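Local coordinates for ScaE cell-surface anchored scaffoldin protein (Ruminococcus flavefaciens, PDB 2ZF9), which probably helps anchor the cellulosome to the bacterial cell surface, through a cohesin module that binds dockerins, at residues L41-A46 and I185-T190; A46-V51 and V133-Q138; E58-K63 and G121-L126; Y64-L69 and L158-K163. All blocks are in the same frame, centred on the assembly; numbering follows the deposited sequence. Where two conformers were deposited one is given.

From the N terminus, strand 33-41 ends in 41-46, which meets 185-190 at the far end of the chain; this is interaction 1, and the other three are nested in the loop it closes. Interaction 2 follows at once, sharing Ala46 and joining 46-51 to 133-138, and the two touch through Val51, Val133 and Ile185. Nested inside it, interaction 3 ties the loop 58-63 to 121-126, at the other end of the neighbouring strands 50-58 and 124-132; the centres lie about 32 Å apart. Interaction 4 pairs 64-69 with 158-163, setting strand 66-73 against the short strand 158-160, and crosses both 2 and 3; Tyr64 links it to interaction 3 through Gly121 and Lys122.

Interaction 1 (L41-A46 and I185-T190)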
loop_
_atom_site.group_PDB
_atom_site.type_symbol
_atom_site.label_atom_id
_atom_site.label_comp_id
_atom_site.label_asym_id
_atom_site.label_seq_id
_atom_site.Cartn_x
_atom_site.Cartn_y
_atom_site.Cartn_z
ATOM N N LEU A 41 15.796 11.430 -0.959
ATOM C CA LEU A 41 16.541 11.808 -2.137
ATOM C C LEU A 41 17.494 12.962 -1.781
ATOM O O LEU A 41 17.215 13.738 -0.888
ATOM C CB LEU A 41 15.583 12.250 -3.236
ATOM C CG LEU A 41 14.576 11.231 -3.783
ATOM C CD1 LEU A 41 13.737 11.917 -4.811
ATOM C CD2 LEU A 41 15.290 9.985 -4.383
ATOM N N THR A 42 18.612 13.073 -2.494
ATOM C CA THR A 42 19.457 14.273 -2.359
ATOM C C THR A 42 18.715 15.436 -3.011
ATOM O O THR A 42 17.920 15.234 -3.928
ATOM C CB THR A 42 20.824 14.116 -3.054
ATOM O OG1 THR A 42 20.650 14.099 -4.474
ATOM C CG2 THR A 42 21.505 12.825 -2.627
ATOM N N ALA A 43 18.958 16.642 -2.523
ATOM C CA ALA A 43 18.419 17.829 -3.168
ATOM C C ALA A 43 18.843 17.870 -4.641
ATOM O O ALA A 43 18.104 18.355 -5.502
ATOM C CB ALA A 43 18.881 19.055 -2.439
ATOM N N ALA A 44 20.015 17.316 -4.946
ATOM C CA ALA A 44 20.538 17.372 -6.306
ATOM C C ALA A 44 19.703 16.516 -7.244
ATOM O O ALA A 44 19.373 16.943 -8.351
ATOM C CB ALA A 44 22.007 16.913 -6.336
ATOM N N GLU A 45 19.346 15.308 -6.803
ATOM C CA GLU A 45 18.657 14.382 -7.697
ATOM C C GLU A 45 17.136 14.547 -7.670
ATOM O O GLU A 45 16.461 14.044 -8.572
ATOM C CB GLU A 45 19.018 12.928 -7.371
ATOM C CG GLU A 45 18.424 12.487 -6.030
ATOM C CD GLU A 45 18.827 11.094 -5.626
ATOM O OE1 GLU A 45 18.911 10.224 -6.514
ATOM O OE2 GLU A 45 19.050 10.875 -4.418
ATOM N N ALA A 46 16.604 15.239 -6.655
ATOM C CA ALA A 46 15.134 15.216 -6.405
ATOM C C ALA A 46 14.259 15.774 -7.512
ATOM O O ALA A 46 13.285 15.112 -7.904
ATOM C CB ALA A 46 14.774 15.847 -5.039
ATOM N N ILE A 185 8.221 10.202 -0.119
ATOM C CA ILE A 185 9.455 10.626 -0.748
ATOM C C ILE A 185 9.825 11.952 -0.078
ATOM O O ILE A 185 9.008 12.877 -0.040
ATOM C CB ILE A 185 9.287 10.837 -2.273
ATOM C CG1 ILE A 185 8.808 9.542 -2.946
ATOM C CG2 ILE A 185 10.635 11.384 -2.888
ATOM C CD1 ILE A 185 8.288 9.752 -4.403
ATOM N N GLN A 186 11.032 12.049 0.447
ATOM C CA GLN A 186 11.455 13.337 1.015
ATOM C C GLN A 186 12.809 13.736 0.459
ATOM O O GLN A 186 13.586 12.878 0.007
ATOM C CB GLN A 186 11.497 13.283 2.540
ATOM C CG GLN A 186 12.563 12.357 3.083
ATOM C CD GLN A 186 12.562 12.377 4.594
ATOM O OE1 GLN A 186 11.783 13.112 5.206
ATOM N NE2 GLN A 186 13.415 11.561 5.205
ATOM N N VAL A 187 13.062 15.039 0.452
ATOM C CA VAL A 187 14.333 15.570 -0.060
ATOM C C VAL A 187 15.214 15.821 1.160
ATOM O O VAL A 187 14.803 16.503 2.096
ATOM C CB VAL A 187 14.120 16.885 -0.835
ATOM C CG1 VAL A 187 15.430 17.331 -1.502
ATOM C CG2 VAL A 187 13.012 16.736 -1.877
ATOM N N GLU A 188 16.418 15.260 1.147
ATOM C CA GLU A 188 17.372 15.485 2.234
ATOM C C GLU A 188 17.483 16.980 2.565
ATOM O O GLU A 188 17.615 17.823 1.671
ATOM C CB GLU A 188 18.755 14.923 1.852
ATOM C CG GLU A 188 19.725 14.821 3.028
ATOM C CD GLU A 188 19.526 13.558 3.850
ATOM O OE1 GLU A 188 19.027 13.648 5.000
ATOM O OE2 GLU A 188 19.859 12.466 3.337
ATOM N N SER A 189 17.385 17.288 3.852
ATOM C CA SER A 189 17.670 18.621 4.386
ATOM C C SER A 189 19.145 18.976 4.255
ATOM O O SER A 189 20.011 18.126 4.447
ATOM C CB SER A 189 17.321 18.646 5.868
ATOM O OG SER A 189 15.933 18.687 6.019
ATOM N N THR A 190 19.421 20.239 3.965
ATOM C CA THR A 190 20.797 20.705 3.824
ATOM C C THR A 190 21.600 20.452 5.111
ATOM O O THR A 190 21.168 20.814 6.218
ATOM C CB THR A 190 20.862 22.192 3.427
ATOM O OG1 THR A 190 20.115 22.387 2.216
ATOM C CG2 THR A 190 22.317 22.620 3.181
#
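A parallel beta bridge between Leu41 and Val187 joins the end of strand 33-41 to that of strand 180-187. Leu41 takes part in both backbone bonds: its N donates to Gln186 O at 2.8 Å, and its O accepts from Glu188 N at 2.7 Å, with an N-H...O angle of 176°. One residue thus bonds to the two neighbours of its partner, the evidence for parallel pairing. Val187 CA also approaches Leu41 O in a CA-H...O contact.

Val187 forks between two alanines of the turn that follows Leu41. CG1, anti to the backbone N (chi1 -173°), reaches Ala43 CA at 3.5 Å, while CG2 meets Ala46 CB at 3.7 Å. On the same buried side Leu41 CD1 touches Ile185 CG2 at 3.7 Å, and Val51 of strand 50-58 packs against both residues.

The turn itself is held by two reciprocal bonds. Thr42 OG1 accepts from Glu45 N at 2.9 Å, an ST motif, and Glu45 OE2 returns an anti lone pair to Thr42 N at 3.0 Å. Pairing an early strand in parallel with the last one is how cohesin modules close their jelly-roll beta-sandwich.

Interaction 2 (A46-V51 and V133-Q138)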
loop_
_atom_site.group_PDB
_atom_site.type_symbol
_atom_site.label_atom_id
_atom_site.label_comp_id
_atom_site.label_asym_id
_atom_site.label_seq_id
_atom_site.Cartn_x
_atom_site.Cartn_y
_atom_site.Cartn_z
ATOM N N ALA A 46 16.604 15.239 -6.655
ATOM C CA ALA A 46 15.134 15.216 -6.405
ATOM C C ALA A 46 14.259 15.774 -7.512
ATOM O O ALA A 46 13.285 15.112 -7.904
ATOM C CB ALA A 46 14.774 15.847 -5.039
ATOM N N PRO A 47 14.564 16.999 -8.019
ATOM C CA PRO A 47 13.646 17.595 -8.987
ATOM C C PRO A 47 13.425 16.694 -10.194
ATOM O O PRO A 47 14.398 16.235 -10.798
ATOM C CB PRO A 47 14.357 18.920 -9.378
ATOM C CG PRO A 47 15.141 19.271 -8.125
ATOM C CD PRO A 47 15.683 17.914 -7.712
ATOM N N ASN A 48 12.156 16.422 -10.509
ATOM C CA ASN A 48 11.752 15.507 -11.612
ATOM C C ASN A 48 12.154 14.045 -11.475
ATOM O O ASN A 48 12.004 13.288 -12.432
ATOM C CB ASN A 48 12.213 16.013 -12.990
ATOM C CG ASN A 48 11.793 17.417 -13.250
ATOM O OD1 ASN A 48 10.611 17.744 -13.212
ATOM N ND2 ASN A 48 12.768 18.274 -13.522
ATOM N N ALA A 49 12.664 13.645 -10.311
ATOM C CA ALA A 49 13.060 12.264 -10.093
ATOM C C ALA A 49 11.870 11.310 -10.253
ATOM O O ALA A 49 10.766 11.590 -9.791
ATOM C CB ALA A 49 13.694 12.097 -8.745
ATOM N N LYS A 50 12.095 10.212 -10.960
ATOM C CA LYS A 50 11.089 9.171 -11.110
ATOM C C LYS A 50 11.484 8.079 -10.127
ATOM O O LYS A 50 12.533 7.429 -10.264
ATOM C CB LYS A 50 11.047 8.650 -12.529
ATOM C CG LYS A 50 10.401 9.627 -13.479
ATOM C CD LYS A 50 10.385 9.085 -14.895
ATOM C CE LYS A 50 9.553 10.020 -15.788
ATOM N NZ LYS A 50 9.571 9.581 -17.224
ATOM N N VAL A 51 10.674 7.939 -9.084
ATOM C CA VAL A 51 11.068 7.136 -7.944
ATOM C C VAL A 51 10.259 5.829 -7.933
ATOM O O VAL A 51 9.021 5.853 -7.915
ATOM C CB VAL A 51 10.868 7.927 -6.598
ATOM C CG1 VAL A 51 11.348 7.102 -5.437
ATOM C CG2 VAL A 51 11.617 9.267 -6.617
ATOM N N VAL A 133 8.642 13.193 -8.732
ATOM C CA VAL A 133 8.776 14.354 -7.841
ATOM C C VAL A 133 8.705 15.636 -8.684
ATOM O O VAL A 133 9.174 15.651 -9.822
ATOM C CB VAL A 133 10.130 14.229 -7.125
ATOM C CG1 VAL A 133 10.451 15.451 -6.276
ATOM C CG2 VAL A 133 10.150 12.954 -6.273
ATOM N N PRO A 134 8.056 16.693 -8.171
ATOM C CA PRO A 134 7.937 17.919 -9.006
ATOM C C PRO A 134 9.249 18.665 -9.270
ATOM O O PRO A 134 10.237 18.497 -8.553
ATOM C CB PRO A 134 6.990 18.809 -8.198
ATOM C CG PRO A 134 7.078 18.293 -6.784
ATOM C CD PRO A 134 7.334 16.818 -6.888
ATOM N N ALA A 135 9.250 19.499 -10.306
ATOM C CA ALA A 135 10.461 20.208 -10.706
ATOM C C ALA A 135 10.903 21.216 -9.617
ATOM O O ALA A 135 12.074 21.575 -9.530
ATOM C CB ALA A 135 10.257 20.894 -12.080
ATOM N N ASP A 136 9.990 21.600 -8.733
ATOM C CA ASP A 136 10.313 22.609 -7.724
ATOM C C ASP A 136 10.748 22.047 -6.378
ATOM O O ASP A 136 10.889 22.805 -5.425
ATOM C CB ASP A 136 9.132 23.597 -7.556
ATOM C CG ASP A 136 7.870 22.935 -7.013
ATOM O OD1 ASP A 136 7.762 21.691 -7.085
ATOM O OD2 ASP A 136 6.976 23.665 -6.520
ATOM N N ALA A 137 10.957 20.731 -6.289
ATOM C CA ALA A 137 11.323 20.106 -5.024
ATOM C C ALA A 137 12.550 20.772 -4.402
ATOM O O ALA A 137 13.544 21.034 -5.108
ATOM C CB ALA A 137 11.581 18.604 -5.218
ATOM N N GLN A 138 12.476 20.979 -3.087
ATOM C CA GLN A 138 13.517 21.649 -2.285
ATOM C C GLN A 138 13.934 20.798 -1.092
ATOM O O GLN A 138 13.097 20.053 -0.562
ATOM C CB GLN A 138 12.979 22.987 -1.723
ATOM C CG GLN A 138 12.647 24.054 -2.745
ATOM C CD GLN A 138 13.865 24.463 -3.537
ATOM O OE1 GLN A 138 14.960 24.640 -2.978
ATOM N NE2 GLN A 138 13.696 24.593 -4.856
HETATM O O HOH W 1 8.116 16.438 -12.336
#
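The flat carboxamide of Asn48 meets Ala135 chiefly through its oxygen: OD1 is 3.4 Å from Ala135 CB, with ND2 farther from that methyl. OD1 also accepts from a water at 2.9 Å, and the same water donates to Val133 O at 2.8 Å, bridging side chain and opposite backbone. The other flat group, the Ala49 carbonyl, receives Val133 N in its own plane at 2.9 Å (N-H...O 165°). Pro47, whose ring is puckered, is met at CB, which lies 3.5 Å from Ala135 O, while its CG approaches Ala137 O.

These contacts set two beta turns against each other where the antiparallel strands 50-58 and 124-132 of the cohesin sandwich meet their loops. Ala46 to Ala49 form a type II turn, with Asn48 in the left-handed region (phi 64°); Pro134 to Ala137 form a type I turn. Pro134 O accepts from Ala137 N within its turn and, weakly, from Asn48 N across the contact at 3.4 Å. Gln132 NE2 holds the Asn48 carbonyl from the adjoining strand.

Val133 points toward 46-51. Its CG1, anti to the backbone N (chi1 174°), sits 3.3 Å from Ala46 O. The other branch, CG2, meets Val51 CG2 at 4.0 Å, and Val133 also rests on Ile185 and Leu41.

Interaction 3 (E58-K63 and G121-L126)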
loop_
_atom_site.group_PDB
_atom_site.type_symbol
_atom_site.label_atom_id
_atom_site.label_comp_id
_atom_site.label_asym_id
_atom_site.label_seq_id
_atom_site.Cartn_x
_atom_site.Cartn_y
_atom_site.Cartn_z
ATOM N N GLU A 58 4.326 -8.021 5.380
ATOM C CA GLU A 58 5.125 -8.806 6.303
ATOM C C GLU A 58 4.162 -9.434 7.275
ATOM O O GLU A 58 3.114 -8.845 7.588
ATOM C CB GLU A 58 6.094 -7.880 7.053
ATOM C CG GLU A 58 7.289 -8.607 7.634
ATOM C CD GLU A 58 8.205 -7.692 8.484
ATOM O OE1 GLU A 58 8.590 -6.579 8.016
ATOM O OE2 GLU A 58 8.540 -8.120 9.613
ATOM N N GLY A 59 4.456 -10.660 7.711
ATOM C CA GLY A 59 3.704 -11.259 8.788
ATOM C C GLY A 59 2.432 -11.948 8.351
ATOM O O GLY A 59 1.634 -12.315 9.204
ATOM N N ALA A 60 2.240 -12.154 7.037
ATOM C CA ALA A 60 0.988 -12.752 6.554
ATOM C C ALA A 60 1.181 -13.934 5.588
ATOM O O ALA A 60 0.209 -14.358 4.965
ATOM C CB ALA A 60 0.146 -11.676 5.877
ATOM N N ALA A 61 2.413 -14.444 5.442
ATOM C CA ALA A 61 2.688 -15.469 4.427
ATOM C C ALA A 61 1.799 -16.676 4.661
ATOM O O ALA A 61 1.634 -17.104 5.794
ATOM C CB ALA A 61 4.163 -15.874 4.450
ATOM N N ASP A 62 1.221 -17.198 3.579
ATOM C CA ASP A 62 0.306 -18.342 3.586
ATOM C C ASP A 62 -0.993 -18.126 4.338
ATOM O O ASP A 62 -1.711 -19.080 4.617
ATOM C CB ASP A 62 1.020 -19.632 4.050
ATOM C CG ASP A 62 2.290 -19.890 3.255
ATOM O OD1 ASP A 62 2.246 -19.750 2.014
ATOM O OD2 ASP A 62 3.327 -20.202 3.872
ATOM N N LYS A 63 -1.327 -16.868 4.631
ATOM C CA LYS A 63 -2.555 -16.592 5.413
ATOM C C LYS A 63 -3.586 -15.720 4.707
ATOM O O LYS A 63 -4.677 -15.465 5.251
ATOM C CB LYS A 63 -2.186 -15.862 6.715
ATOM C CG LYS A 63 -1.189 -16.598 7.610
ATOM C CD LYS A 63 -1.723 -17.947 8.029
ATOM C CE LYS A 63 -0.733 -18.644 8.987
ATOM N NZ LYS A 63 -1.384 -19.931 9.416
ATOM N N GLY A 121 -0.913 -16.033 -0.827
ATOM C CA GLY A 121 -0.122 -14.810 -0.705
ATOM C C GLY A 121 1.138 -15.025 0.145
ATOM O O GLY A 121 1.150 -15.861 1.054
ATOM N N LYS A 122 2.180 -14.255 -0.144
ATOM C CA LYS A 122 3.460 -14.325 0.570
ATOM C C LYS A 122 3.850 -12.953 1.134
ATOM O O LYS A 122 3.193 -11.944 0.874
ATOM C CB LYS A 122 4.560 -14.809 -0.400
ATOM C CG LYS A 122 4.320 -16.209 -1.023
ATOM C CD LYS A 122 4.424 -17.302 0.070
ATOM C CE LYS A 122 4.559 -18.714 -0.551
ATOM N NZ LYS A 122 4.583 -19.740 0.553
ATOM N N ASP A 123 4.917 -12.929 1.931
ATOM C CA ASP A 123 5.493 -11.693 2.383
ATOM C C ASP A 123 6.406 -11.158 1.281
ATOM O O ASP A 123 6.758 -11.892 0.350
ATOM C CB ASP A 123 6.308 -11.962 3.642
ATOM C CG ASP A 123 5.446 -12.118 4.870
ATOM O OD1 ASP A 123 4.200 -11.919 4.813
ATOM O OD2 ASP A 123 6.034 -12.449 5.922
ATOM N N GLY A 124 6.795 -9.895 1.396
ATOM C CA GLY A 124 7.664 -9.275 0.407
ATOM C C GLY A 124 6.937 -8.170 -0.348
ATOM O O GLY A 124 5.894 -7.664 0.106
ATOM N N VAL A 125 7.460 -7.798 -1.506
ATOM C CA VAL A 125 6.859 -6.702 -2.294
ATOM C C VAL A 125 5.569 -7.176 -3.004
ATOM O O VAL A 125 5.597 -8.101 -3.838
ATOM C CB VAL A 125 7.840 -6.159 -3.374
ATOM C CG1 VAL A 125 7.150 -5.115 -4.277
ATOM C CG2 VAL A 125 9.044 -5.510 -2.719
ATOM N N LEU A 126 4.448 -6.528 -2.687
ATOM C CA LEU A 126 3.192 -6.844 -3.330
ATOM C C LEU A 126 3.049 -6.064 -4.645
ATOM O O LEU A 126 2.682 -6.643 -5.705
ATOM C CB LEU A 126 2.028 -6.569 -2.355
ATOM C CG LEU A 126 0.656 -7.165 -2.659
ATOM C CD1 LEU A 126 0.681 -8.654 -2.435
ATOM C CD2 LEU A 126 -0.476 -6.484 -1.807
HETATM O O HOH W 2 5.016 -14.253 7.518
#
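Both carboxylate oxygens of Asp123 take amides from the loop opposite: OD2 accepts from Gly59 N at 3.0 Å and OD1 from Ala60 N, also at 3.0 Å. The two bonds differ in geometry. Ala60 N meets the syn lone pair of OD1, whereas Gly59 N approaches OD2 from 40° out of the carboxylate plane. The carboxylate therefore grips two successive amides, which is consistent with a stabilised negative charge. A water joins this first shell, donating to Asp123 OD2 at 2.6 Å and accepting weakly from Ala61 N at 3.3 Å. The segment so held, 58-63, ends in a type II beta turn from Ala60 to Lys63 and connects strands 50-58 and 66-73 of the cohesin sandwich; Asp123 stands just before strand 124-132.

Farther along the turn, Asp62 N donates to Gly121 O at 2.9 Å. Asp62 is in the left-handed region (phi 63°), and its CG lies anti to the carbonyl carbon (chi1 -52°). From there OD1 offers its syn lone pair to Lys122 NZ in a salt bridge of 2.8 Å. The lysine chain, bent at chi2, also brings CE within 3.6 Å of OD1. Between the Asp123 carboxylate and the Asp62-Lys122 salt bridge, Ala61 CB lies 3.9 Å from Asp123 N.

In the next shell Gly124 pairs with Val57 where the two strands become neighbours. Tyr64 fixes the opposing backbone, its main chain bonding to Gly121 and its OH to Lys122 O.

Interaction 4 (Y64-L69 and L158-K163); sequences YAATGL and LFTNVK
Gly68 and Leu158 bond to each other twice, N to O at 2.9 Å in both directions, within the antiparallel pairing of strands 66-69 and 158-160, whose axes lie at 156°. Near Tyr64 the register breaks in a classic beta bulge: Ala65 and Ala66 both face Thr160, whose O accepts from Ala65 N at 3.0 Å in the carbonyl plane and from Ala66 N at 3.1 Å, 41° above it. Thr160 N returns a bond to Ala66 O.

The aromatic contact is an offset stack of Tyr64 on Phe159, with centroids 4.6 Å apart. Phe159 CZ lies over the centre of the tyrosine ring, 3.6 Å from Tyr64 CG, which chi1 (77°) places between the backbone N and the carbonyl carbon, against that atom.

Among apolar contacts, the side chains of Thr67 and Phe159 lie side by side, CG2 3.6 Å from CD1. At the bulge, Ala65 CB meets CG1 of one Val162 conformer.

Helix 166-178 adds Gln172, whose OE1 accepts from Phe159 N. The double acceptor at Thr160 O satisfies both amides of the bulge, so this buried strand pair of the cohesin sandwich absorbs an extra residue while keeping its backbone bonds.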
loop_
_atom_site.group_PDB
_atom_site.type_symbol
_atom_site.label_atom_id
_atom_site.label_comp_id
_atom_site.label_asym_id
_atom_site.label_seq_id
_atom_site.Cartn_x
_atom_site.Cartn_y
_atom_site.Cartn_z
ATOM N N TYR A 64 -3.243 -15.209 3.539
ATOM C CA TYR A 64 -4.159 -14.318 2.840
ATOM C C TYR A 64 -4.209 -14.605 1.355
ATOM O O TYR A 64 -3.363 -15.351 0.815
ATOM C CB TYR A 64 -3.772 -12.832 3.118
ATOM C CG TYR A 64 -2.557 -12.387 2.299
ATOM C CD1 TYR A 64 -1.253 -12.683 2.724
ATOM C CD2 TYR A 64 -2.714 -11.696 1.102
ATOM C CE1 TYR A 64 -0.150 -12.284 1.957
ATOM C CE2 TYR A 64 -1.609 -11.306 0.324
ATOM C CZ TYR A 64 -0.335 -11.621 0.760
ATOM O OH TYR A 64 0.758 -11.261 0.021
ATOM N N ALA A 65 -5.201 -13.998 0.695
ATOM C CA ALA A 65 -5.325 -14.039 -0.766
ATOM C C ALA A 65 -6.076 -12.827 -1.329
ATOM O O ALA A 65 -5.692 -12.321 -2.387
ATOM C CB ALA A 65 -6.064 -15.300 -1.213
ATOM N N ALA A 66 -7.195 -12.463 -0.692
ATOM C CA ALA A 66 -8.101 -11.440 -1.233
ATOM C C ALA A 66 -7.651 -10.080 -0.688
ATOM O O ALA A 66 -7.689 -9.872 0.527
ATOM C CB ALA A 66 -9.506 -11.710 -0.799
ATOM N N THR A 67 -7.221 -9.172 -1.568
ATOM C CA THR A 67 -6.811 -7.817 -1.141
ATOM C C THR A 67 -7.465 -6.787 -2.050
ATOM O O THR A 67 -7.800 -7.067 -3.228
ATOM C CB THR A 67 -5.266 -7.569 -1.154
ATOM O OG1 THR A 67 -4.787 -7.507 -2.509
ATOM C CG2 THR A 67 -4.508 -8.660 -0.381
ATOM N N GLY A 68 -7.681 -5.612 -1.492
ATOM C CA GLY A 68 -8.191 -4.471 -2.267
ATOM C C GLY A 68 -7.539 -3.309 -1.545
ATOM O O GLY A 68 -7.822 -3.067 -0.356
ATOM N N LEU A 69 -6.612 -2.635 -2.213
ATOM C CA LEU A 69 -5.793 -1.641 -1.514
ATOM C C LEU A 69 -5.677 -0.381 -2.330
ATOM O O LEU A 69 -5.191 -0.427 -3.473
ATOM C CB LEU A 69 -4.423 -2.211 -1.187
ATOM C CG LEU A 69 -4.405 -3.421 -0.234
ATOM C CD1 LEU A 69 -3.004 -4.011 -0.225
ATOM C CD2 LEU A 69 -4.796 -3.019 1.200
ATOM N N LEU A 158 -9.790 -4.350 1.331
ATOM C CA LEU A 158 -9.813 -5.699 1.880
ATOM C C LEU A 158 -8.392 -6.200 2.106
ATOM O O LEU A 158 -7.472 -5.850 1.369
ATOM C CB LEU A 158 -10.474 -6.696 0.910
ATOM C CG LEU A 158 -11.953 -6.565 0.552
ATOM C CD1 LEU A 158 -12.280 -7.632 -0.472
ATOM C CD2 LEU A 158 -12.859 -6.696 1.796
ATOM N N PHE A 159 -8.225 -7.022 3.139
ATOM C CA PHE A 159 -6.983 -7.766 3.282
ATOM C C PHE A 159 -7.309 -8.999 4.102
ATOM O O PHE A 159 -7.369 -8.924 5.333
ATOM C CB PHE A 159 -5.869 -6.963 3.965
ATOM C CG PHE A 159 -4.530 -7.633 3.821
ATOM C CD1 PHE A 159 -3.690 -7.284 2.790
ATOM C CD2 PHE A 159 -4.149 -8.669 4.676
ATOM C CE1 PHE A 159 -2.457 -7.962 2.586
ATOM C CE2 PHE A 159 -2.910 -9.323 4.493
ATOM C CZ PHE A 159 -2.087 -8.971 3.429
ATOM N N THR A 160 -7.552 -10.119 3.432
ATOM C CA THR A 160 -8.277 -11.214 4.091
ATOM C C THR A 160 -7.989 -12.522 3.372
ATOM O O THR A 160 -7.177 -12.541 2.445
ATOM C CB THR A 160 -9.831 -10.919 4.198
ATOM O OG1 THR A 160 -10.435 -11.803 5.149
ATOM C CG2 THR A 160 -10.563 -10.971 2.830
ATOM N N ASN A 161 -8.603 -13.612 3.846
ATOM C CA ASN A 161 -8.288 -14.954 3.342
ATOM C C ASN A 161 -9.396 -15.475 2.421
ATOM O O ASN A 161 -10.415 -14.789 2.250
ATOM C CB ASN A 161 -7.957 -15.919 4.509
ATOM C CG ASN A 161 -9.084 -16.054 5.526
ATOM O OD1 ASN A 161 -10.215 -15.637 5.278
ATOM N ND2 ASN A 161 -8.773 -16.652 6.680
ATOM N N VAL A 162 -9.249 -16.653 1.820
ATOM C CA VAL A 162 -10.268 -17.045 0.841
ATOM C C VAL A 162 -11.649 -17.272 1.475
ATOM O O VAL A 162 -12.656 -16.926 0.865
ATOM C CB VAL A 162 -9.864 -18.221 -0.104
ATOM C CG1 VAL A 162 -8.572 -17.905 -0.844
ATOM C CG2 VAL A 162 -9.742 -19.525 0.638
ATOM N N LYS A 163 -11.706 -17.795 2.701
ATOM C CA LYS A 163 -13.019 -18.076 3.287
ATOM C C LYS A 163 -13.710 -16.888 3.954
ATOM O O LYS A 163 -14.920 -16.923 4.207
ATOM C CB LYS A 163 -12.915 -19.211 4.274
ATOM C CG LYS A 163 -12.875 -20.570 3.605
ATOM C CD LYS A 163 -12.592 -21.632 4.641
ATOM C CE LYS A 163 -12.641 -23.027 4.015
ATOM N NZ LYS A 163 -12.515 -24.016 5.128
#